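Local structure of putative sugar binding protein (Geobacillus stearothermophilus, 6GQ0) at residues I118-P123 with T164-Q169; F33-E38 with G90-G95; I158-L163 with I190-I195; G184-A189 with H211-A216. The protein probably serves as a sugar-binding protein of the bacterial solute-binding protein 2 family, holding beta-D-galactose in its binding site. All coordinates share one frame; numbering follows the deposited sequence.

Interaction 1 of 4, residues I118-P123 with T164-Q169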
# COMPACT_ATOMS: atom_id res chain seq x y z
N ILE A 118 9.69 -1.98 -3.83
CA ILE A 118 9.27 -0.92 -2.91
C ILE A 118 7.76 -1.03 -2.72
O ILE A 118 7.04 -1.34 -3.66
CB ILE A 118 9.67 0.49 -3.43
CG1 ILE A 118 9.39 1.57 -2.38
CG2 ILE A 118 8.97 0.85 -4.75
CD1 ILE A 118 9.84 2.95 -2.81
N ASP A 119 7.31 -0.83 -1.46
CA ASP A 119 5.89 -0.70 -1.09
C ASP A 119 5.14 -2.03 -1.10
O ASP A 119 4.36 -2.33 -0.19
CB ASP A 119 5.20 0.31 -2.01
CG ASP A 119 3.71 0.37 -1.79
OD1 ASP A 119 3.28 1.13 -0.90
OD2 ASP A 119 2.97 -0.35 -2.50
N THR A 120 5.37 -2.83 -2.14
CA THR A 120 4.82 -4.18 -2.25
C THR A 120 5.95 -5.10 -2.67
O THR A 120 6.58 -4.87 -3.71
CB THR A 120 3.69 -4.24 -3.28
OG1 THR A 120 2.68 -3.29 -2.94
CG2 THR A 120 3.08 -5.64 -3.31
N ASP A 121 6.19 -6.14 -1.89
CA ASP A 121 7.29 -7.04 -2.18
C ASP A 121 6.84 -8.18 -3.07
O ASP A 121 5.66 -8.54 -3.14
CB ASP A 121 7.89 -7.60 -0.89
CG ASP A 121 9.29 -8.19 -1.09
OD1 ASP A 121 9.93 -7.94 -2.14
OD2 ASP A 121 9.77 -8.89 -0.18
N ALA A 122 7.82 -8.77 -3.77
CA ALA A 122 7.67 -10.04 -4.48
C ALA A 122 8.78 -10.95 -3.95
O ALA A 122 9.82 -11.11 -4.60
CB ALA A 122 7.76 -9.85 -5.99
N PRO A 123 8.59 -11.54 -2.77
CA PRO A 123 9.70 -12.28 -2.13
C PRO A 123 10.10 -13.56 -2.85
O PRO A 123 11.16 -14.12 -2.51
CB PRO A 123 9.16 -12.57 -0.73
CG PRO A 123 7.67 -12.52 -0.87
CD PRO A 123 7.38 -11.50 -1.93
N THR A 164 -5.65 -9.92 -6.26
CA THR A 164 -4.39 -10.37 -6.83
C THR A 164 -3.19 -9.55 -6.40
O THR A 164 -2.06 -10.04 -6.47
CB THR A 164 -4.48 -10.35 -8.36
OG1 THR A 164 -4.96 -9.07 -8.80
CG2 THR A 164 -5.42 -11.44 -8.85
N ALA A 165 -3.38 -8.30 -5.98
CA ALA A 165 -2.24 -7.47 -5.59
C ALA A 165 -1.68 -7.95 -4.26
O ALA A 165 -2.41 -8.07 -3.27
CB ALA A 165 -2.64 -6.00 -5.49
N ALA A 166 -0.36 -8.21 -4.22
CA ALA A 166 0.23 -8.93 -3.11
C ALA A 166 0.06 -8.19 -1.78
O ALA A 166 -0.16 -8.83 -0.74
CB ALA A 166 1.73 -9.19 -3.37
N HIS A 167 0.21 -6.86 -1.77
CA HIS A 167 0.09 -6.16 -0.49
C HIS A 167 -1.35 -6.16 0.01
O HIS A 167 -1.59 -6.30 1.22
CB HIS A 167 0.63 -4.72 -0.57
CG HIS A 167 -0.01 -3.86 -1.63
ND1 HIS A 167 -0.48 -4.36 -2.82
CD2 HIS A 167 -0.21 -2.52 -1.68
CE1 HIS A 167 -0.96 -3.37 -3.55
NE2 HIS A 167 -0.79 -2.24 -2.89
N GLN A 168 -2.31 -6.03 -0.91
CA GLN A 168 -3.71 -6.17 -0.54
C GLN A 168 -4.00 -7.54 0.07
O GLN A 168 -4.62 -7.63 1.13
CB GLN A 168 -4.60 -5.92 -1.77
CG GLN A 168 -4.40 -4.54 -2.37
CD GLN A 168 -4.74 -3.43 -1.39
OE1 GLN A 168 -5.92 -3.20 -1.08
NE2 GLN A 168 -3.73 -2.77 -0.88
N GLN A 169 -3.53 -8.61 -0.58
CA GLN A 169 -3.72 -9.95 -0.03
C GLN A 169 -3.17 -10.07 1.39
O GLN A 169 -3.82 -10.64 2.28
CB GLN A 169 -3.05 -11.00 -0.93
CG GLN A 169 -3.62 -11.14 -2.32
CD GLN A 169 -2.73 -12.00 -3.21
OE1 GLN A 169 -1.54 -12.14 -2.95
NE2 GLN A 169 -3.32 -12.59 -4.23
O HOH W 1 0.55 0.80 -2.81
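Asp119 and His167, both residues that bind beta-D-galactose, come together obliquely here, the carboxylate and imidazole planes turned 73° apart. They do not bond directly. A water donates to Asp119 OD2 at 2.7 Å and receives a weak, longer bond from His167 NE2. Asp119 has plenty of other hold: OD2 also accepts from Gln94 NE2, and OD1 pairs with Tyr44 OH.

Next along the chain, Thr120 does most of the touching. Its OG1 gives its proton to Asp119 OD2 (3.0 Å), approaching from above the carboxylate plane, and sits over one face of the imidazole, 3.0 Å from His167 CG and toward the rim. On the opposite face lies Gln168 NE2, so the ring is sandwiched between a hydroxyl and an amide nitrogen. With chi1 at -56°, Thr120 holds OG1 beside its own backbone N and sends CG2 the other way, against the start of the helix: CG2 lies 3.8 Å from Ala166 CB and just as far from His167 CB. One residue on, the backbone takes over, Asp121 O resting 4.0 Å from Ala166 CB, while the Asp121 carboxylate turns off to Thr117 and Arg127.

Loop and helix start thus face each other at the galactose site, consistent with the inter-lobe cleft of periplasmic binding proteins. In the fold, the 118-123 loop leaves the end of strand 115-118, with Ile118 packed between helices 43-59 and 269-284 and Ala122 against helix 98-109. Across from it, Ala165 is the N-cap of helix 166-179, whose first turn supplies Ala166 and His167.

Interaction 2 of 4, residues F33-E38 with G90-G95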
# COMPACT_ATOMS: atom_id res chain seq x y z
N PHE A 33 19.24 5.31 -12.10
CA PHE A 33 18.25 4.40 -11.57
C PHE A 33 16.85 4.81 -12.00
O PHE A 33 16.60 5.94 -12.20
CB PHE A 33 18.29 4.45 -10.04
CG PHE A 33 19.59 4.03 -9.43
CD1 PHE A 33 20.44 3.19 -10.07
CD2 PHE A 33 19.92 4.45 -8.18
CE1 PHE A 33 21.62 2.82 -9.49
CE2 PHE A 33 21.09 4.07 -7.60
CZ PHE A 33 21.95 3.26 -8.25
N VAL A 34 15.96 3.85 -12.16
CA VAL A 34 14.56 4.12 -12.50
C VAL A 34 13.68 3.69 -11.34
O VAL A 34 13.83 2.58 -10.82
CB VAL A 34 14.14 3.39 -13.79
CG1 VAL A 34 12.69 3.73 -14.16
CG2 VAL A 34 15.10 3.71 -14.93
N LEU A 35 12.77 4.58 -10.93
CA LEU A 35 11.75 4.26 -9.95
C LEU A 35 10.39 4.37 -10.64
O LEU A 35 10.06 5.42 -11.20
CB LEU A 35 11.83 5.21 -8.74
CG LEU A 35 11.08 4.77 -7.47
CD1 LEU A 35 11.58 5.52 -6.26
CD2 LEU A 35 9.59 4.94 -7.58
N VAL A 36 9.63 3.28 -10.61
CA VAL A 36 8.34 3.19 -11.28
C VAL A 36 7.25 3.19 -10.21
O VAL A 36 7.07 2.17 -9.51
CB VAL A 36 8.25 1.94 -12.18
CG1 VAL A 36 6.91 1.89 -12.87
CG2 VAL A 36 9.37 1.96 -13.21
N PRO A 37 6.51 4.28 -10.04
CA PRO A 37 5.40 4.28 -9.09
C PRO A 37 4.18 3.61 -9.69
O PRO A 37 4.04 3.47 -10.91
CB PRO A 37 5.15 5.78 -8.85
CG PRO A 37 5.50 6.40 -10.16
CD PRO A 37 6.66 5.58 -10.72
N GLU A 38 3.28 3.19 -8.80
CA GLU A 38 2.01 2.66 -9.28
C GLU A 38 1.25 3.72 -10.07
O GLU A 38 0.59 3.39 -11.05
CB GLU A 38 1.16 2.16 -8.12
CG GLU A 38 -0.11 1.45 -8.57
CD GLU A 38 -0.75 0.62 -7.47
OE1 GLU A 38 -0.38 0.81 -6.29
OE2 GLU A 38 -1.62 -0.23 -7.80
N GLY A 90 19.83 0.29 -12.21
CA GLY A 90 18.95 -0.41 -11.29
C GLY A 90 17.53 0.08 -11.46
O GLY A 90 17.29 1.20 -11.94
N ILE A 91 16.58 -0.76 -11.06
CA ILE A 91 15.16 -0.48 -11.18
C ILE A 91 14.49 -0.71 -9.84
O ILE A 91 14.69 -1.75 -9.20
CB ILE A 91 14.50 -1.34 -12.28
CG1 ILE A 91 15.00 -0.88 -13.66
CG2 ILE A 91 12.97 -1.23 -12.22
CD1 ILE A 91 14.60 -1.77 -14.81
N ILE A 92 13.69 0.27 -9.40
CA ILE A 92 12.92 0.20 -8.16
C ILE A 92 11.45 0.17 -8.55
O ILE A 92 11.01 0.99 -9.37
CB ILE A 92 13.23 1.40 -7.25
CG1 ILE A 92 14.73 1.48 -6.94
CG2 ILE A 92 12.41 1.35 -5.95
CD1 ILE A 92 15.14 2.84 -6.42
N THR A 93 10.70 -0.78 -8.00
CA THR A 93 9.31 -0.97 -8.38
C THR A 93 8.59 -1.80 -7.32
O THR A 93 9.22 -2.51 -6.55
CB THR A 93 9.18 -1.68 -9.74
OG1 THR A 93 7.80 -1.79 -10.10
CG2 THR A 93 9.80 -3.07 -9.68
N GLN A 94 7.26 -1.70 -7.31
CA GLN A 94 6.45 -2.67 -6.60
C GLN A 94 6.56 -4.03 -7.27
O GLN A 94 6.65 -4.13 -8.49
CB GLN A 94 4.96 -2.27 -6.62
CG GLN A 94 4.60 -1.03 -5.86
CD GLN A 94 3.23 -0.54 -6.29
OE1 GLN A 94 3.01 -0.30 -7.48
NE2 GLN A 94 2.31 -0.41 -5.35
N GLY A 95 6.50 -5.08 -6.45
CA GLY A 95 6.26 -6.41 -6.99
C GLY A 95 4.77 -6.68 -6.89
O GLY A 95 4.34 -7.54 -6.11
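Leu35 and Ile92 sit side by side on one face of two parallel strands, Leu35 CG 4.0 Å from Ile92 CG2, their side chains crossing at a slant. This is the tight part of the contact. The backbones are laced by three good bonds: Val34 N to Gly90 O, Ile92 N to Val34 O at 2.7 Å, and Val36 N to Ile92 O, the last two lying close to the direction of the accepting carbonyl. On the other face Val34 and Ile91 pair more distantly. Phe33 shares the Leu35 side, and its CD1 comes 3.7 Å from Gly90 N. Helix 269-284 covers Phe33 and Ile92 there, while Ala52 of helix 43-59 packs on Leu35.

Strand 32-36 lies between 62-65 and 90-93 in the parallel sheet of one lobe, the Rossmann-like arrangement of periplasmic binding proteins, in which ligand-binding residues sit on loops at the C-terminal ends of the strands. Glu38, which binds beta-D-galactose, is on such a loop.

Past Val36 the strands part: Val36 O is 4.5 Å from Gln94 N, and the link passes to side chains on the more open, partly exposed side at Glu38. With CG anti to the backbone N (chi1 -173°), Glu38 carries OE1 out to Gln94. Gln94 runs out extended, and its NE2 reaches Glu38 OE1 at 3.1 Å along an almost straight line (169°). The acceptor lies in the amide plane, yet the donor stands well above the carboxylate plane, by 59°. That same NE2 also serves Asp119 OD2, while Gln94 OE1 is held 3.1 Å from Glu38 CB.

Interaction 3 of 4, residues I158-L163 with I190-I195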
# COMPACT_ATOMS: atom_id res chain seq x y z
N ILE A 158 -14.96 -6.19 4.62
CA ILE A 158 -13.62 -5.80 4.18
C ILE A 158 -13.71 -5.29 2.75
O ILE A 158 -14.25 -5.97 1.87
CB ILE A 158 -12.63 -6.98 4.26
CG1 ILE A 158 -12.55 -7.52 5.69
CG2 ILE A 158 -11.26 -6.53 3.72
CD1 ILE A 158 -11.49 -8.60 5.91
N ILE A 159 -13.17 -4.10 2.51
CA ILE A 159 -12.99 -3.59 1.15
C ILE A 159 -11.50 -3.66 0.84
O ILE A 159 -10.69 -3.09 1.57
CB ILE A 159 -13.51 -2.15 1.00
CG1 ILE A 159 -14.96 -2.05 1.48
CG2 ILE A 159 -13.36 -1.70 -0.45
CD1 ILE A 159 -15.89 -2.87 0.68
N THR A 160 -11.15 -4.34 -0.24
CA THR A 160 -9.75 -4.46 -0.63
C THR A 160 -9.58 -3.96 -2.06
O THR A 160 -10.51 -3.99 -2.87
CB THR A 160 -9.25 -5.91 -0.48
OG1 THR A 160 -7.82 -5.93 -0.60
CG2 THR A 160 -9.88 -6.82 -1.53
N GLY A 161 -8.38 -3.44 -2.35
CA GLY A 161 -8.11 -2.92 -3.68
C GLY A 161 -8.20 -3.99 -4.75
O GLY A 161 -8.76 -3.75 -5.83
N SER A 162 -7.68 -5.18 -4.47
CA SER A 162 -7.85 -6.30 -5.39
C SER A 162 -7.45 -7.58 -4.68
O SER A 162 -6.77 -7.56 -3.64
CB SER A 162 -7.04 -6.11 -6.68
OG SER A 162 -5.70 -6.54 -6.53
N LEU A 163 -7.88 -8.69 -5.25
CA LEU A 163 -7.56 -10.00 -4.72
C LEU A 163 -6.24 -10.55 -5.24
O LEU A 163 -5.76 -11.54 -4.70
CB LEU A 163 -8.69 -10.98 -5.03
CG LEU A 163 -10.02 -10.47 -4.50
CD1 LEU A 163 -11.16 -11.19 -5.19
CD2 LEU A 163 -10.08 -10.61 -2.98
N ILE A 190 -16.21 -9.62 1.77
CA ILE A 190 -14.97 -9.06 1.24
C ILE A 190 -15.24 -8.66 -0.20
O ILE A 190 -15.67 -9.49 -1.01
CB ILE A 190 -13.80 -10.06 1.30
CG1 ILE A 190 -13.59 -10.59 2.71
CG2 ILE A 190 -12.53 -9.41 0.75
CD1 ILE A 190 -12.32 -11.46 2.87
N GLU A 191 -15.00 -7.40 -0.53
CA GLU A 191 -15.29 -6.87 -1.85
C GLU A 191 -14.10 -6.08 -2.37
O GLU A 191 -13.35 -5.48 -1.60
CB GLU A 191 -16.53 -5.96 -1.85
CG GLU A 191 -17.84 -6.64 -1.47
CD GLU A 191 -18.30 -7.67 -2.49
OE1 GLU A 191 -18.02 -7.48 -3.69
OE2 GLU A 191 -18.94 -8.66 -2.08
N GLU A 192 -13.96 -6.05 -3.70
CA GLU A 192 -12.86 -5.37 -4.36
C GLU A 192 -13.27 -3.97 -4.77
O GLU A 192 -14.33 -3.77 -5.37
CB GLU A 192 -12.43 -6.12 -5.62
CG GLU A 192 -11.84 -7.48 -5.41
CD GLU A 192 -11.41 -8.08 -6.74
OE1 GLU A 192 -12.29 -8.45 -7.54
OE2 GLU A 192 -10.18 -8.14 -6.99
N SER A 193 -12.40 -3.00 -4.52
CA SER A 193 -12.64 -1.64 -4.97
C SER A 193 -11.90 -1.29 -6.25
O SER A 193 -12.22 -0.27 -6.87
CB SER A 193 -12.25 -0.64 -3.88
OG SER A 193 -10.86 -0.71 -3.58
N HIS A 194 -10.92 -2.10 -6.66
CA HIS A 194 -10.04 -1.76 -7.78
C HIS A 194 -9.41 -0.38 -7.58
O HIS A 194 -9.25 0.39 -8.53
CB HIS A 194 -10.78 -1.86 -9.10
CG HIS A 194 -11.28 -3.24 -9.39
ND1 HIS A 194 -12.62 -3.57 -9.38
CD2 HIS A 194 -10.61 -4.39 -9.65
CE1 HIS A 194 -12.76 -4.86 -9.65
NE2 HIS A 194 -11.55 -5.38 -9.82
N ILE A 195 -9.07 -0.08 -6.32
CA ILE A 195 -8.46 1.15 -5.82
C ILE A 195 -9.04 2.44 -6.41
O ILE A 195 -8.31 3.41 -6.65
CB ILE A 195 -6.92 1.11 -5.99
CG1 ILE A 195 -6.49 1.08 -7.46
CG2 ILE A 195 -6.38 -0.09 -5.26
CD1 ILE A 195 -4.95 1.02 -7.62
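The beta-alpha-beta unit of strand 154-160, helix 166-179 and strand 185-192 brings its two parallel strands together here, and the contact continues into the loops beyond them. Glu191 N donates to Ile158 O, Thr160 N to Glu191 O at 2.8 Å, and Ser193 N to Thr160 O. Ile158 CB meets Ile190 CG1 at 4.0 Å and Ile159 CD1 meets Glu191 CB, while Ile159 CG2 lies diagonally against Ser193 CB.

Glu192 carries the outer part. Its CG stands beside the backbone N (chi1 -65°) and the chain then runs extended, placing the carboxylate against the 162-163 turn. There OE2 takes the N-H of Leu163 at 2.9 Å, on the anti side of the carboxylate and 25° out of its plane. The Leu163 side chain crosses at about a right angle, its CG 3.6 Å from Glu192 CG, so one residue offers both an acceptor and an apolar surface. An alanine in place of Glu192 is likely to leave the Leu163 N-H without this acceptor and the Leu163 side chain without the stem of the acid to lean on.

Further along, Gly161 CA passes 3.7 Å from Ile195 CG2, where a beta carbon would collide, and its carbonyl receives a weak bond from His194 N.

Strand 185-192 is an outermost strand of the sheet. Phe175 and Val172 of helix 166-179 back Ile158 and Thr160, helices 197-210 and 224-234 lie on Ile159, and Ser193 OG bonds Asp224 at the start of 224-234.

Interaction 4 of 4, residues G184-A189 with H211-A216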
# COMPACT_ATOMS: atom_id res chain seq x y z
N GLY A 184 -16.15 -12.38 19.40
CA GLY A 184 -17.21 -11.45 19.07
C GLY A 184 -17.11 -10.79 17.72
O GLY A 184 -17.95 -9.95 17.37
N ILE A 185 -16.11 -11.14 16.92
CA ILE A 185 -15.92 -10.57 15.59
C ILE A 185 -16.22 -11.62 14.54
O ILE A 185 -15.75 -12.76 14.64
CB ILE A 185 -14.51 -10.00 15.44
CG1 ILE A 185 -14.34 -8.81 16.39
CG2 ILE A 185 -14.25 -9.63 13.98
CD1 ILE A 185 -12.94 -8.26 16.50
N ARG A 186 -17.01 -11.26 13.53
CA ARG A 186 -17.11 -12.10 12.35
C ARG A 186 -17.09 -11.23 11.09
O ARG A 186 -17.61 -10.11 11.09
CB ARG A 186 -18.35 -13.01 12.40
CG ARG A 186 -19.66 -12.37 12.01
CD ARG A 186 -20.80 -13.39 12.11
NE ARG A 186 -22.06 -12.86 11.57
CZ ARG A 186 -22.85 -12.02 12.23
NH1 ARG A 186 -22.52 -11.62 13.45
NH2 ARG A 186 -23.98 -11.58 11.67
N ILE A 187 -16.45 -11.76 10.05
CA ILE A 187 -16.29 -11.08 8.76
C ILE A 187 -17.34 -11.65 7.82
O ILE A 187 -17.32 -12.85 7.52
CB ILE A 187 -14.88 -11.31 8.17
CG1 ILE A 187 -13.79 -10.76 9.10
CG2 ILE A 187 -14.80 -10.70 6.75
CD1 ILE A 187 -12.36 -11.23 8.74
N VAL A 188 -18.22 -10.80 7.30
CA VAL A 188 -19.36 -11.27 6.52
C VAL A 188 -19.23 -10.99 5.03
O VAL A 188 -19.99 -11.57 4.24
CB VAL A 188 -20.69 -10.67 7.04
CG1 VAL A 188 -20.80 -10.90 8.54
CG2 VAL A 188 -20.77 -9.20 6.71
N ALA A 189 -18.30 -10.13 4.62
CA ALA A 189 -18.14 -9.80 3.21
C ALA A 189 -16.71 -9.33 2.97
O ALA A 189 -16.09 -8.72 3.85
CB ALA A 189 -19.13 -8.72 2.76
N HIS A 211 -26.08 -6.99 3.97
CA HIS A 211 -25.69 -7.32 5.34
C HIS A 211 -25.94 -6.11 6.24
O HIS A 211 -25.00 -5.46 6.70
CB HIS A 211 -24.22 -7.72 5.42
CG HIS A 211 -23.82 -8.83 4.50
ND1 HIS A 211 -23.99 -10.16 4.82
CD2 HIS A 211 -23.21 -8.81 3.29
CE1 HIS A 211 -23.53 -10.91 3.84
NE2 HIS A 211 -23.04 -10.12 2.90
N PRO A 212 -27.21 -5.78 6.52
CA PRO A 212 -27.50 -4.56 7.30
C PRO A 212 -27.01 -4.61 8.74
O PRO A 212 -27.03 -3.57 9.42
CB PRO A 212 -29.03 -4.46 7.24
CG PRO A 212 -29.48 -5.86 6.99
CD PRO A 212 -28.45 -6.45 6.09
N ASP A 213 -26.57 -5.77 9.23
CA ASP A 213 -25.94 -5.89 10.54
C ASP A 213 -24.46 -5.47 10.54
O ASP A 213 -23.86 -5.45 11.62
CB ASP A 213 -26.07 -7.33 11.04
CG ASP A 213 -25.76 -8.36 9.96
OD1 ASP A 213 -26.13 -8.14 8.78
OD2 ASP A 213 -25.14 -9.41 10.29
N VAL A 214 -23.87 -5.14 9.39
CA VAL A 214 -22.47 -4.70 9.32
C VAL A 214 -22.31 -3.40 10.09
O VAL A 214 -22.97 -2.40 9.80
CB VAL A 214 -22.03 -4.55 7.86
CG1 VAL A 214 -20.69 -3.79 7.76
CG2 VAL A 214 -21.92 -5.89 7.20
N ASN A 215 -21.45 -3.42 11.11
CA ASN A 215 -21.14 -2.24 11.90
C ASN A 215 -19.65 -1.90 11.86
O ASN A 215 -19.18 -1.09 12.67
CB ASN A 215 -21.61 -2.43 13.36
CG ASN A 215 -21.08 -3.71 14.00
OD1 ASN A 215 -19.98 -4.18 13.71
ND2 ASN A 215 -21.87 -4.28 14.91
N ALA A 216 -18.91 -2.49 10.94
CA ALA A 216 -17.46 -2.29 10.91
C ALA A 216 -16.97 -2.50 9.49
O ALA A 216 -17.32 -3.50 8.86
CB ALA A 216 -16.76 -3.25 11.88
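Val188 CG2 sits over the imidazole of His211 in a CH-pi contact, where outer strand 185-192 of the alpha/beta lobe meets the type I turn His211-Val214 that follows helix 197-210. The methyl is 4.0 Å from the ring centroid and only 22° off its normal, displaced toward the rim. The two side chains slide past each other in opposite directions. With chi1 of -51°, Val188 sets CG2 between its backbone N and carbonyl carbon, and from there the same methyl also reaches Val214 CG2 at 3.5 Å, a close approach of two branches crossing at a slant. Two further contacts fall on the ring: His211 CE1 lies 3.6 Å from Val188 O, and Ala189 CB comes obliquely to His211 CD2 at 4.1 Å. Putting a glycine at His211 would probably strip the flat surface from under Val188 CG2 and open a gap beside Ala189 CB.

Farther out, Arg186 and Asp213 form a salt bridge between two exposed side chains. Arg186 stretches from CG to NE and crosses Asp213 at about a right angle; guanidinium and carboxylate planes are turned 31° apart, and a single nitrogen, NH2, makes the contact, 2.8 Å from OD2. Both side chains also touch Thr155 of strand 154-160. The turn closes on itself through Val214 N, which donates to His211 O at 2.9 Å.

How the interactions relate
Interactions 1 and 2 meet directly beside the galactose site: Thr120 O lies 2.7 Å from Gly95 N and Ile118 N 2.8 Å from Thr93 O. Interaction 3 joins interaction 1 where Gln168 OE1 meets Gly161 N at 2.8 Å. It also touches interaction 2, 24 Å off centre to centre, through Glu38 OE2 and Ile195 CD1 at 3.6 Å, a contact between the loops that follow strands 32-36 and 185-192. Interactions 3 and 4 share strand 185-192, with Ile158 N 2.9 Å from Ala189 O. Interaction 4 is remote from the galactose-binding residues, its centre about 26 Å from that of interaction 1.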